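Local coordinates for hypothetical conserved protein (Thermus thermophilus, PDB 3DZM) that is of unknown function but forms a beta-barrel in the outer membrane and binds a calcium ion, at residues G18-F23 against E201-L206; S51-D56 against F75-Q80; Y109-G114 against S131-G136. All coordinates share one frame; numbering follows the deposited sequence.

Contact 1: residues G18-F23 against E201-L206. With C8E ((hydroxyethyloxy)tri(ethyloxy)octane), chain E; C8E ((hydroxyethyloxy)tri(ethyloxy)octane), chain F.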
loop_
_atom_site.group_PDB
_atom_site.type_symbol
_atom_site.label_atom_id
_atom_site.label_comp_id
_atom_site.label_asym_id
_atom_site.label_seq_id
_atom_site.Cartn_x
_atom_site.Cartn_y
_atom_site.Cartn_z
ATOM N N GLY A 18 -2.299 -5.730 -9.350
ATOM C CA GLY A 18 -1.572 -4.695 -10.036
ATOM C C GLY A 18 -0.622 -3.918 -9.178
ATOM O O GLY A 18 -0.010 -4.440 -8.250
ATOM N N PHE A 19 -0.473 -2.643 -9.485
ATOM C CA PHE A 19 0.604 -1.885 -8.845
ATOM C C PHE A 19 0.088 -0.938 -7.726
ATOM O O PHE A 19 -0.899 -0.219 -7.898
ATOM C CB PHE A 19 1.470 -1.193 -9.902
ATOM C CG PHE A 19 2.609 -0.388 -9.332
ATOM C CD1 PHE A 19 3.919 -0.871 -9.392
ATOM C CD2 PHE A 19 2.381 0.872 -8.750
ATOM C CE1 PHE A 19 4.976 -0.128 -8.877
ATOM C CE2 PHE A 19 3.430 1.619 -8.235
ATOM C CZ PHE A 19 4.727 1.114 -8.297
ATOM N N TYR A 20 0.713 -1.050 -6.552
ATOM C CA TYR A 20 0.511 -0.147 -5.443
ATOM C C TYR A 20 1.833 0.123 -4.759
ATOM O O TYR A 20 2.014 -0.211 -3.612
ATOM C CB TYR A 20 -0.468 -0.692 -4.427
ATOM C CG TYR A 20 -0.965 0.359 -3.470
ATOM C CD1 TYR A 20 -1.970 1.245 -3.855
ATOM C CD2 TYR A 20 -0.392 0.512 -2.206
ATOM C CE1 TYR A 20 -2.416 2.236 -3.002
ATOM C CE2 TYR A 20 -0.849 1.501 -1.327
ATOM C CZ TYR A 20 -1.860 2.362 -1.741
ATOM O OH TYR A 20 -2.317 3.357 -0.911
ATOM N N GLY A 21 2.757 0.737 -5.475
ATOM C CA GLY A 21 4.088 0.919 -4.946
ATOM C C GLY A 21 4.899 -0.350 -4.955
ATOM O O GLY A 21 5.927 -0.451 -4.289
ATOM N N GLY A 22 4.438 -1.318 -5.734
ATOM C CA GLY A 22 4.946 -2.667 -5.690
ATOM C C GLY A 22 3.845 -3.532 -6.205
ATOM O O GLY A 22 2.720 -3.065 -6.260
ATOM N N PHE A 23 4.148 -4.770 -6.612
ATOM C CA PHE A 23 3.078 -5.693 -7.019
ATOM C C PHE A 23 2.328 -6.259 -5.804
ATOM O O PHE A 23 2.876 -6.384 -4.695
ATOM C CB PHE A 23 3.586 -6.808 -7.905
ATOM C CG PHE A 23 2.481 -7.609 -8.550
ATOM C CD1 PHE A 23 1.891 -7.175 -9.752
ATOM C CD2 PHE A 23 2.023 -8.799 -7.970
ATOM C CE1 PHE A 23 0.862 -7.910 -10.369
ATOM C CE2 PHE A 23 0.995 -9.532 -8.566
ATOM C CZ PHE A 23 0.415 -9.086 -9.772
ATOM N N GLU A 201 4.868 7.570 0.638
ATOM C CA GLU A 201 4.532 8.971 0.657
ATOM C C GLU A 201 3.493 9.226 -0.469
ATOM O O GLU A 201 2.280 9.300 -0.229
ATOM C CB GLU A 201 5.780 9.810 0.534
ATOM C CG GLU A 201 5.481 11.279 0.558
ATOM C CD GLU A 201 6.736 12.136 0.655
ATOM O OE1 GLU A 201 7.844 11.623 0.313
ATOM O OE2 GLU A 201 6.593 13.320 1.086
ATOM N N TRP A 202 3.953 9.316 -1.706
ATOM C CA TRP A 202 3.023 9.337 -2.824
ATOM C C TRP A 202 2.940 7.944 -3.424
ATOM O O TRP A 202 3.960 7.286 -3.625
ATOM C CB TRP A 202 3.475 10.325 -3.894
ATOM C CG TRP A 202 3.412 11.754 -3.496
ATOM C CD1 TRP A 202 4.443 12.514 -3.034
ATOM C CD2 TRP A 202 2.263 12.605 -3.529
ATOM N NE1 TRP A 202 4.017 13.790 -2.777
ATOM C CE2 TRP A 202 2.683 13.885 -3.074
ATOM C CE3 TRP A 202 0.929 12.423 -3.909
ATOM C CZ2 TRP A 202 1.805 14.982 -2.972
ATOM C CZ3 TRP A 202 0.050 13.532 -3.833
ATOM C CH2 TRP A 202 0.500 14.781 -3.360
ATOM N N VAL A 203 1.731 7.473 -3.682
ATOM C CA VAL A 203 1.596 6.137 -4.226
ATOM C C VAL A 203 0.685 6.172 -5.440
ATOM O O VAL A 203 -0.465 6.583 -5.333
ATOM C CB VAL A 203 1.053 5.113 -3.155
ATOM C CG1 VAL A 203 1.106 3.658 -3.689
ATOM C CG2 VAL A 203 1.822 5.225 -1.857
ATOM N N LEU A 204 1.214 5.753 -6.587
ATOM C CA LEU A 204 0.390 5.433 -7.760
ATOM C C LEU A 204 -0.304 4.069 -7.647
ATOM O O LEU A 204 0.329 3.063 -7.379
ATOM C CB LEU A 204 1.260 5.418 -8.998
ATOM C CG LEU A 204 0.527 5.378 -10.328
ATOM C CD1 LEU A 204 -0.288 6.633 -10.526
ATOM C CD2 LEU A 204 1.526 5.221 -11.445
ATOM N N LYS A 205 -1.604 4.036 -7.856
ATOM C CA LYS A 205 -2.341 2.783 -7.790
ATOM C C LYS A 205 -2.907 2.502 -9.162
ATOM O O LYS A 205 -3.630 3.338 -9.728
ATOM C CB LYS A 205 -3.491 2.847 -6.769
ATOM C CG LYS A 205 -4.555 1.761 -6.955
ATOM C CD LYS A 205 -5.958 2.298 -6.677
ATOM C CE LYS A 205 -6.061 2.995 -5.335
ATOM N NZ LYS A 205 -7.475 2.979 -4.819
ATOM N N LEU A 206 -2.585 1.320 -9.677
ATOM C CA LEU A 206 -3.022 0.863 -10.993
ATOM C C LEU A 206 -3.414 -0.638 -10.954
ATOM O O LEU A 206 -2.546 -1.510 -10.892
ATOM C CB LEU A 206 -1.879 1.125 -11.949
ATOM C CG LEU A 206 -1.982 0.886 -13.454
ATOM C CD1 LEU A 206 -3.333 1.272 -14.016
ATOM C CD2 LEU A 206 -0.875 1.679 -14.104
HETATM C C1 C8E E . 2.735 10.590 -10.266
HETATM C C2 C8E E . 2.648 11.032 -8.799
HETATM C C3 C8E E . 4.003 11.066 -8.080
HETATM C C4 C8E E . 4.433 12.497 -7.714
HETATM C C5 C8E E . 5.421 12.585 -6.545
HETATM C C6 C8E E . 6.889 12.843 -6.921
HETATM C C7 C8E E . 7.799 11.644 -6.627
HETATM C C8 C8E E . 7.056 10.576 -5.815
HETATM O O9 C8E E . 7.872 9.812 -4.934
HETATM C C10 C8E E . 7.590 10.099 -3.570
HETATM C C11 C8E E . 7.960 8.950 -2.633
HETATM O O12 C8E E . 6.838 8.128 -2.373
HETATM C C13 C8E E . 7.200 6.838 -1.907
HETATM C C14 C8E E . 6.175 5.765 -2.285
HETATM O O15 C8E E . 6.819 4.712 -2.981
HETATM C C16 C8E E . 5.917 3.800 -3.573
HETATM C C17 C8E E . 5.284 2.915 -2.497
HETATM O O18 C8E E . 6.021 1.721 -2.300
HETATM C C19 C8E E . 7.141 1.904 -1.467
HETATM C C20 C8E E . 6.632 2.435 -0.131
HETATM O O21 C8E E . 6.286 1.372 0.713
HETATM C C1 C8E F . -4.155 14.139 -1.581
HETATM C C2 C8E F . -3.857 15.582 -1.112
HETATM C C3 C8E F . -3.067 15.769 0.203
HETATM C C4 C8E F . -2.087 16.956 0.152
HETATM C C5 C8E F . -0.605 16.640 0.465
HETATM C C6 C8E F . 0.242 17.818 0.997
HETATM C C7 C8E F . 1.426 17.391 1.882
HETATM C C8 C8E F . 1.803 18.380 3.003
HETATM O O9 C8E F . 2.144 17.754 4.240
HETATM C C10 C8E F . 3.248 16.854 4.166
HETATM C C11 C8E F . 3.526 16.045 5.457
HETATM O O12 C8E F . 4.093 14.749 5.210
HETATM C C13 C8E F . 5.484 14.605 5.488
HETATM C C14 C8E F . 6.247 13.785 4.430
HETATM O O15 C8E F . 6.737 12.558 4.968
HETATM C C16 C8E F . 8.029 12.120 4.552
HETATM C C17 C8E F . 7.985 11.116 3.388
HETATM O O18 C8E F . 9.222 10.464 3.119
HETATM C C19 C8E F . 9.113 9.046 3.220
HETATM C C20 C8E F . 10.398 8.266 2.895
HETATM O O21 C8E F . 10.866 7.559 4.040
#
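Phe19 and Leu206 face each other as an antiparallel hydrogen-bonded pair, the touching parts of 18-23 and 201-206 running 168° apart. Two backbone bonds join them: Phe19 N to Leu206 O at 2.7 Å, and the straighter return bond from Leu206 N to Phe19 O at 2.9 Å. Gly18, where the chain turns a corner, lays its CA against Leu206 O; a side chain there would run into that same oxygen. Beyond this pair the side chains carry the contact. The aromatic ring of Tyr20 receives CG1 of Val203 over its centre, a CH-pi contact of 3.6 Å to the ring centroid and only 4° off the normal. Val203 offers this methyl because CG1 stands anti to its backbone N (chi1 -172°). At the edge of the same ring, near its plane, CB of Lys205 comes to 3.7 Å from Tyr20 CD1. The pairing illustrates how an antiparallel beta-barrel closes: strand 202-213, the last of the chain, meets the first strands, while its other edge pairs with strand 151-172. From that neighbouring strand Asp160 and Tyr162 hydrogen-bond Tyr20 OH, whereas Lys205 NZ is bonded to Tyr104 OH. On the face bearing Phe19 and Leu206, the Phe19 ring turns its edge to Leu204 O, with CD2 3.3 Å from that oxygen. Further along, a bound detergent molecule accepts a hydrogen bond from Trp202 N at its O12 and lays its C5 over a face of the indole, while its O18 approaches Gly21 O.

Contact 2: residues S51-D56 against F75-Q80. With CA (calcium ion), chain D; C8E ((hydroxyethyloxy)tri(ethyloxy)octane), chain E.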
loop_
_atom_site.group_PDB
_atom_site.type_symbol
_atom_site.label_atom_id
_atom_site.label_comp_id
_atom_site.label_asym_id
_atom_site.label_seq_id
_atom_site.Cartn_x
_atom_site.Cartn_y
_atom_site.Cartn_z
ATOM N N SER A 51 7.014 -4.144 -1.276
ATOM C CA SER A 51 7.535 -2.811 -1.282
ATOM C C SER A 51 8.993 -2.902 -0.978
ATOM O O SER A 51 9.458 -3.887 -0.465
ATOM C CB SER A 51 6.810 -1.935 -0.255
ATOM O OG SER A 51 7.638 -0.862 0.166
ATOM N N ASP A 52 9.704 -1.849 -1.298
ATOM C CA ASP A 52 11.118 -1.759 -1.032
ATOM C C ASP A 52 11.281 -1.063 0.330
ATOM O O ASP A 52 10.597 -0.099 0.614
ATOM C CB ASP A 52 11.746 -0.998 -2.212
ATOM C CG ASP A 52 13.008 -0.309 -1.865
ATOM O OD1 ASP A 52 13.541 -0.562 -0.772
ATOM O OD2 ASP A 52 13.473 0.495 -2.697
ATOM N N ALA A 53 12.150 -1.563 1.196
ATOM C CA ALA A 53 12.247 -0.966 2.531
ATOM C C ALA A 53 13.337 0.111 2.736
ATOM O O ALA A 53 13.065 1.153 3.325
ATOM C CB ALA A 53 12.300 -2.048 3.633
ATOM N N LEU A 54 14.560 -0.136 2.267
ATOM C CA LEU A 54 15.627 0.879 2.326
ATOM C C LEU A 54 16.152 1.258 0.940
ATOM O O LEU A 54 16.426 0.391 0.106
ATOM C CB LEU A 54 16.814 0.440 3.201
ATOM C CG LEU A 54 16.709 -0.027 4.667
ATOM C CD1 LEU A 54 15.761 0.826 5.491
ATOM C CD2 LEU A 54 16.325 -1.488 4.722
ATOM N N ASP A 55 16.284 2.565 0.718
ATOM C CA ASP A 55 16.831 3.156 -0.502
ATOM C C ASP A 55 18.247 2.625 -0.829
ATOM O O ASP A 55 19.208 2.888 -0.095
ATOM C CB ASP A 55 16.872 4.666 -0.273
ATOM C CG ASP A 55 17.104 5.461 -1.541
ATOM O OD1 ASP A 55 17.335 4.848 -2.607
ATOM O OD2 ASP A 55 17.060 6.714 -1.445
ATOM N N ASP A 56 18.386 1.868 -1.917
ATOM C CA ASP A 56 19.704 1.279 -2.231
ATOM C C ASP A 56 20.748 2.349 -2.457
ATOM O O ASP A 56 21.911 2.132 -2.194
ATOM C CB ASP A 56 19.666 0.312 -3.422
ATOM C CG ASP A 56 19.098 -1.059 -3.054
ATOM O OD1 ASP A 56 18.935 -1.338 -1.852
ATOM O OD2 ASP A 56 18.798 -1.863 -3.961
ATOM N N PHE A 75 22.957 -9.676 2.519
ATOM C CA PHE A 75 21.700 -9.485 3.245
ATOM C C PHE A 75 20.458 -9.518 2.344
ATOM O O PHE A 75 20.498 -9.029 1.220
ATOM C CB PHE A 75 21.737 -8.157 3.994
ATOM C CG PHE A 75 22.937 -7.993 4.868
ATOM C CD1 PHE A 75 23.361 -9.028 5.690
ATOM C CD2 PHE A 75 23.648 -6.806 4.881
ATOM C CE1 PHE A 75 24.469 -8.886 6.495
ATOM C CE2 PHE A 75 24.766 -6.652 5.696
ATOM C CZ PHE A 75 25.173 -7.694 6.501
ATOM N N SER A 76 19.358 -10.081 2.856
ATOM C CA SER A 76 18.077 -10.160 2.137
ATOM C C SER A 76 17.149 -9.047 2.582
ATOM O O SER A 76 16.789 -8.994 3.744
ATOM C CB SER A 76 17.357 -11.479 2.433
ATOM O OG SER A 76 18.154 -12.616 2.158
ATOM N N GLU A 77 16.751 -8.178 1.655
ATOM C CA GLU A 77 15.795 -7.120 1.938
ATOM C C GLU A 77 14.392 -7.602 1.625
ATOM O O GLU A 77 14.177 -8.409 0.720
ATOM C CB GLU A 77 16.109 -5.881 1.114
ATOM C CG GLU A 77 15.274 -4.642 1.451
ATOM C CD GLU A 77 15.806 -3.355 0.788
ATOM O OE1 GLU A 77 17.033 -3.249 0.524
ATOM O OE2 GLU A 77 14.997 -2.435 0.550
ATOM N N TRP A 78 13.425 -7.108 2.385
ATOM C CA TRP A 78 12.038 -7.442 2.136
ATOM C C TRP A 78 11.203 -6.218 2.606
ATOM O O TRP A 78 11.641 -5.458 3.455
ATOM C CB TRP A 78 11.692 -8.738 2.897
ATOM C CG TRP A 78 11.719 -8.492 4.355
ATOM C CD1 TRP A 78 12.813 -8.536 5.189
ATOM C CD2 TRP A 78 10.621 -8.044 5.156
ATOM N NE1 TRP A 78 12.439 -8.188 6.474
ATOM C CE2 TRP A 78 11.104 -7.879 6.477
ATOM C CE3 TRP A 78 9.273 -7.778 4.890
ATOM C CZ2 TRP A 78 10.283 -7.457 7.517
ATOM C CZ3 TRP A 78 8.463 -7.385 5.925
ATOM C CH2 TRP A 78 8.976 -7.215 7.222
ATOM N N GLY A 79 10.019 -6.013 2.040
ATOM C CA GLY A 79 9.151 -4.924 2.457
ATOM C C GLY A 79 7.724 -5.189 2.072
ATOM O O GLY A 79 7.470 -5.860 1.094
ATOM N N GLN A 80 6.770 -4.690 2.842
ATOM C CA GLN A 80 5.384 -4.828 2.421
ATOM C C GLN A 80 4.514 -3.658 2.873
ATOM O O GLN A 80 4.896 -2.937 3.807
ATOM C CB GLN A 80 4.819 -6.130 2.923
ATOM C CG GLN A 80 4.973 -6.279 4.399
ATOM C CD GLN A 80 4.222 -7.461 4.927
ATOM O OE1 GLN A 80 4.563 -8.585 4.628
ATOM N NE2 GLN A 80 3.188 -7.210 5.718
HETATM CA CA CA D . 16.078 -1.509 -1.796
HETATM C C1 C8E E . 2.735 10.590 -10.266
HETATM C C2 C8E E . 2.648 11.032 -8.799
HETATM C C3 C8E E . 4.003 11.066 -8.080
HETATM C C4 C8E E . 4.433 12.497 -7.714
HETATM C C5 C8E E . 5.421 12.585 -6.545
HETATM C C6 C8E E . 6.889 12.843 -6.921
HETATM C C7 C8E E . 7.799 11.644 -6.627
HETATM C C8 C8E E . 7.056 10.576 -5.815
HETATM O O9 C8E E . 7.872 9.812 -4.934
HETATM C C10 C8E E . 7.590 10.099 -3.570
HETATM C C11 C8E E . 7.960 8.950 -2.633
HETATM O O12 C8E E . 6.838 8.128 -2.373
HETATM C C13 C8E E . 7.200 6.838 -1.907
HETATM C C14 C8E E . 6.175 5.765 -2.285
HETATM O O15 C8E E . 6.819 4.712 -2.981
HETATM C C16 C8E E . 5.917 3.800 -3.573
HETATM C C17 C8E E . 5.284 2.915 -2.497
HETATM O O18 C8E E . 6.021 1.721 -2.300
HETATM C C19 C8E E . 7.141 1.904 -1.467
HETATM C C20 C8E E . 6.632 2.435 -0.131
HETATM O O21 C8E E . 6.286 1.372 0.713
#
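Glu77 OE2 and Asp52 OD1 converge on one calcium ion, which lies 2.7 Å from Glu77 OE2 and 2.9 Å from Asp52 OD1. Leu54 contributes its backbone O to the metal, and Asp56 its OD1. The two acidic oxygens Asp52 OD1 and Glu77 OE2 meet as ligands of the same ion and are not bonded to each other. Their carboxylates are turned 54° against each other, while that of Asp56 is nearly perpendicular to that of Glu77, at 88°. Glu77 reaches across from its strand with CG anti to the backbone N (chi1 -173°) and an extended chain beyond. Its OE2 also accepts two N-H groups of 51-56: Leu54 N at 2.9 Å, from above the carboxylate plane, and Ala53 N in a weak, more bent bond. The site thus pins an irregular segment following strand 40-50 to strand 76-90, the next strand of the barrel sheet, so that one carboxylate oxygen both binds metal and gathers the backbone around it. An alanine in place of Asp52 would remove its carboxylate and would probably leave the calcium ion with one ligand and one negative charge fewer, and the 51-56 backbone less firmly tied to it. In the second shell, Lys70 forms a salt bridge with Glu77 OE1 and a hydrogen bond with Asp56 OD1, and Trp66 NE1 also bonds Glu77 OE1; both come from helix 66-73. Farther from the ion, Ser51 N donates to Gly79 O at 3.0 Å, and Gly79 lies so close to Ser51 O that a side chain there would clash. Ser51 OG, anti to its backbone N, shares a 2.7 Å hydrogen bond with O21 of a bound detergent molecule.

Contact 3: residues Y109-G114 against S131-G136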
loop_
_atom_site.group_PDB
_atom_site.type_symbol
_atom_site.label_atom_id
_atom_site.label_comp_id
_atom_site.label_asym_id
_atom_site.label_seq_id
_atom_site.Cartn_x
_atom_site.Cartn_y
_atom_site.Cartn_z
ATOM N N TYR A 109 -5.534 3.725 5.580
ATOM C CA TYR A 109 -4.657 3.416 6.706
ATOM C C TYR A 109 -3.693 2.341 6.248
ATOM O O TYR A 109 -4.105 1.243 5.884
ATOM C CB TYR A 109 -5.451 2.966 7.945
ATOM C CG TYR A 109 -6.609 3.869 8.276
ATOM C CD1 TYR A 109 -6.472 4.859 9.232
ATOM C CD2 TYR A 109 -7.859 3.753 7.605
ATOM C CE1 TYR A 109 -7.554 5.712 9.547
ATOM C CE2 TYR A 109 -8.941 4.604 7.906
ATOM C CZ TYR A 109 -8.772 5.576 8.881
ATOM O OH TYR A 109 -9.778 6.435 9.216
ATOM N N ASN A 110 -2.410 2.669 6.245
ATOM C CA ASN A 110 -1.375 1.745 5.807
ATOM C C ASN A 110 -0.487 1.181 6.898
ATOM O O ASN A 110 -0.019 1.894 7.806
ATOM C CB ASN A 110 -0.483 2.442 4.806
ATOM C CG ASN A 110 0.347 1.477 4.001
ATOM O OD1 ASN A 110 -0.164 0.772 3.148
ATOM N ND2 ASN A 110 1.635 1.465 4.245
ATOM N N PHE A 111 -0.224 -0.111 6.786
ATOM C CA PHE A 111 0.772 -0.768 7.635
ATOM C C PHE A 111 1.995 -1.122 6.810
ATOM O O PHE A 111 1.990 -2.066 6.044
ATOM C CB PHE A 111 0.134 -1.951 8.400
ATOM C CG PHE A 111 -1.056 -1.535 9.165
ATOM C CD1 PHE A 111 -0.929 -1.096 10.479
ATOM C CD2 PHE A 111 -2.290 -1.408 8.525
ATOM C CE1 PHE A 111 -2.044 -0.633 11.171
ATOM C CE2 PHE A 111 -3.402 -0.926 9.208
ATOM C CZ PHE A 111 -3.285 -0.539 10.526
ATOM N N PHE A 112 3.026 -0.300 6.936
ATOM C CA PHE A 112 4.307 -0.545 6.291
ATOM C C PHE A 112 5.271 -1.308 7.182
ATOM O O PHE A 112 5.345 -1.078 8.375
ATOM C CB PHE A 112 4.978 0.773 5.879
ATOM C CG PHE A 112 6.445 0.615 5.539
ATOM C CD1 PHE A 112 6.835 0.193 4.289
ATOM C CD2 PHE A 112 7.425 0.844 6.492
ATOM C CE1 PHE A 112 8.161 0.041 3.972
ATOM C CE2 PHE A 112 8.781 0.684 6.183
ATOM C CZ PHE A 112 9.143 0.281 4.921
ATOM N N SER A 113 6.034 -2.197 6.574
ATOM C CA SER A 113 7.111 -2.893 7.270
ATOM C C SER A 113 8.123 -3.573 6.347
ATOM O O SER A 113 7.778 -4.148 5.332
ATOM C CB SER A 113 6.552 -3.913 8.263
ATOM O OG SER A 113 5.876 -4.953 7.591
ATOM N N GLY A 114 9.390 -3.496 6.709
ATOM C CA GLY A 114 10.400 -4.299 6.047
ATOM C C GLY A 114 11.709 -4.236 6.791
ATOM O O GLY A 114 11.761 -3.861 7.949
ATOM N N SER A 131 9.022 -0.327 10.902
ATOM C CA SER A 131 7.557 -0.272 10.752
ATOM C C SER A 131 7.033 1.171 10.844
ATOM O O SER A 131 7.589 2.008 11.563
ATOM C CB SER A 131 6.892 -1.091 11.848
ATOM O OG SER A 131 6.788 -2.434 11.435
ATOM N N SER A 132 5.971 1.457 10.099
ATOM C CA SER A 132 5.287 2.730 10.200
ATOM C C SER A 132 3.828 2.536 9.877
ATOM O O SER A 132 3.502 1.909 8.889
ATOM C CB SER A 132 5.912 3.753 9.249
ATOM O OG SER A 132 5.640 5.072 9.674
ATOM N N ASN A 133 2.945 3.067 10.713
ATOM C CA ASN A 133 1.514 3.054 10.406
ATOM C C ASN A 133 1.046 4.433 10.039
ATOM O O ASN A 133 1.150 5.342 10.854
ATOM C CB ASN A 133 0.705 2.574 11.590
ATOM C CG ASN A 133 1.127 1.216 12.065
ATOM O OD1 ASN A 133 1.906 0.537 11.417
ATOM N ND2 ASN A 133 0.633 0.825 13.218
ATOM N N GLN A 134 0.521 4.598 8.827
ATOM C CA GLN A 134 0.211 5.936 8.366
ATOM C C GLN A 134 -1.206 6.140 7.934
ATOM O O GLN A 134 -1.858 5.243 7.459
ATOM C CB GLN A 134 1.150 6.375 7.262
ATOM C CG GLN A 134 2.579 6.045 7.519
ATOM C CD GLN A 134 3.443 6.349 6.327
ATOM O OE1 GLN A 134 3.960 5.436 5.695
ATOM N NE2 GLN A 134 3.604 7.635 6.008
ATOM N N LEU A 135 -1.663 7.363 8.124
ATOM C CA LEU A 135 -2.955 7.791 7.670
ATOM C C LEU A 135 -2.749 8.418 6.284
ATOM O O LEU A 135 -1.856 9.205 6.100
ATOM C CB LEU A 135 -3.547 8.771 8.700
ATOM C CG LEU A 135 -4.722 9.621 8.230
ATOM C CD1 LEU A 135 -5.940 8.743 7.983
ATOM C CD2 LEU A 135 -5.047 10.668 9.243
ATOM N N GLY A 136 -3.536 8.009 5.296
ATOM C CA GLY A 136 -3.478 8.595 3.967
ATOM C C GLY A 136 -4.773 9.138 3.362
ATOM O O GLY A 136 -5.887 8.822 3.794
#
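Asn110 N donates to Gln134 O at 2.9 Å, in the plane of that carbonyl and nearly straight, at 168°. Gln134 N answers to Asn110 O, and two residues farther along Phe112 N and Ser132 O repeat the exchange, with Ser132 N returning to Phe112 O from above the carbonyl plane at 3.1 Å. Between these two pairs, where Phe111 faces Asn133 without hydrogen bonds, the CA of Asn133 makes a CA-H...O contact of 3.2 Å to Asn110 O. This is the regular ladder of an antiparallel beta hairpin formed by strands 100-117 and 127-148, whose axes here lie 4.8 Å apart. Alternation sends Asn110, Phe112, Ser132 and Gln134 to one face, which is largely buried. There Phe112, with CG anti to its backbone N (chi1 165°), turns its ring edge toward Ser132 N, while the polar ends find partners beyond the hairpin: Asn110 with Thr83 and Asn81, Ser132 with Cys166 O, and Gln134 with Phe163 O. The opposite face carries Tyr109, Phe111, Asn133 and Leu135. Tyr109 and Leu135 run alongside each other in the same direction, with CE1 of the tyrosine 3.8 Å from CD1 of the leucine.

All three contacts reach one curled antiparallel sheet, and their centres stand 14 to 15 Å apart. Contact 1 joins the two ends of the chain; contacts 2 and 3 follow in series within the long span between its segments. Contacts 2 and 3 touch directly because strands 76-90 and 100-117 are neighbours: Gln80 N lies 2.7 Å from Ser113 O, a probable hydrogen bond, and the Trp78 ring packs on Gly114. Contact 1 touches neither, but shares a bound detergent molecule with contact 2. Together they illustrate how a barrel is built from local hairpins plus one closure between distant strands, with a calcium site fastening the irregular segment 51-56 to strand 76-90.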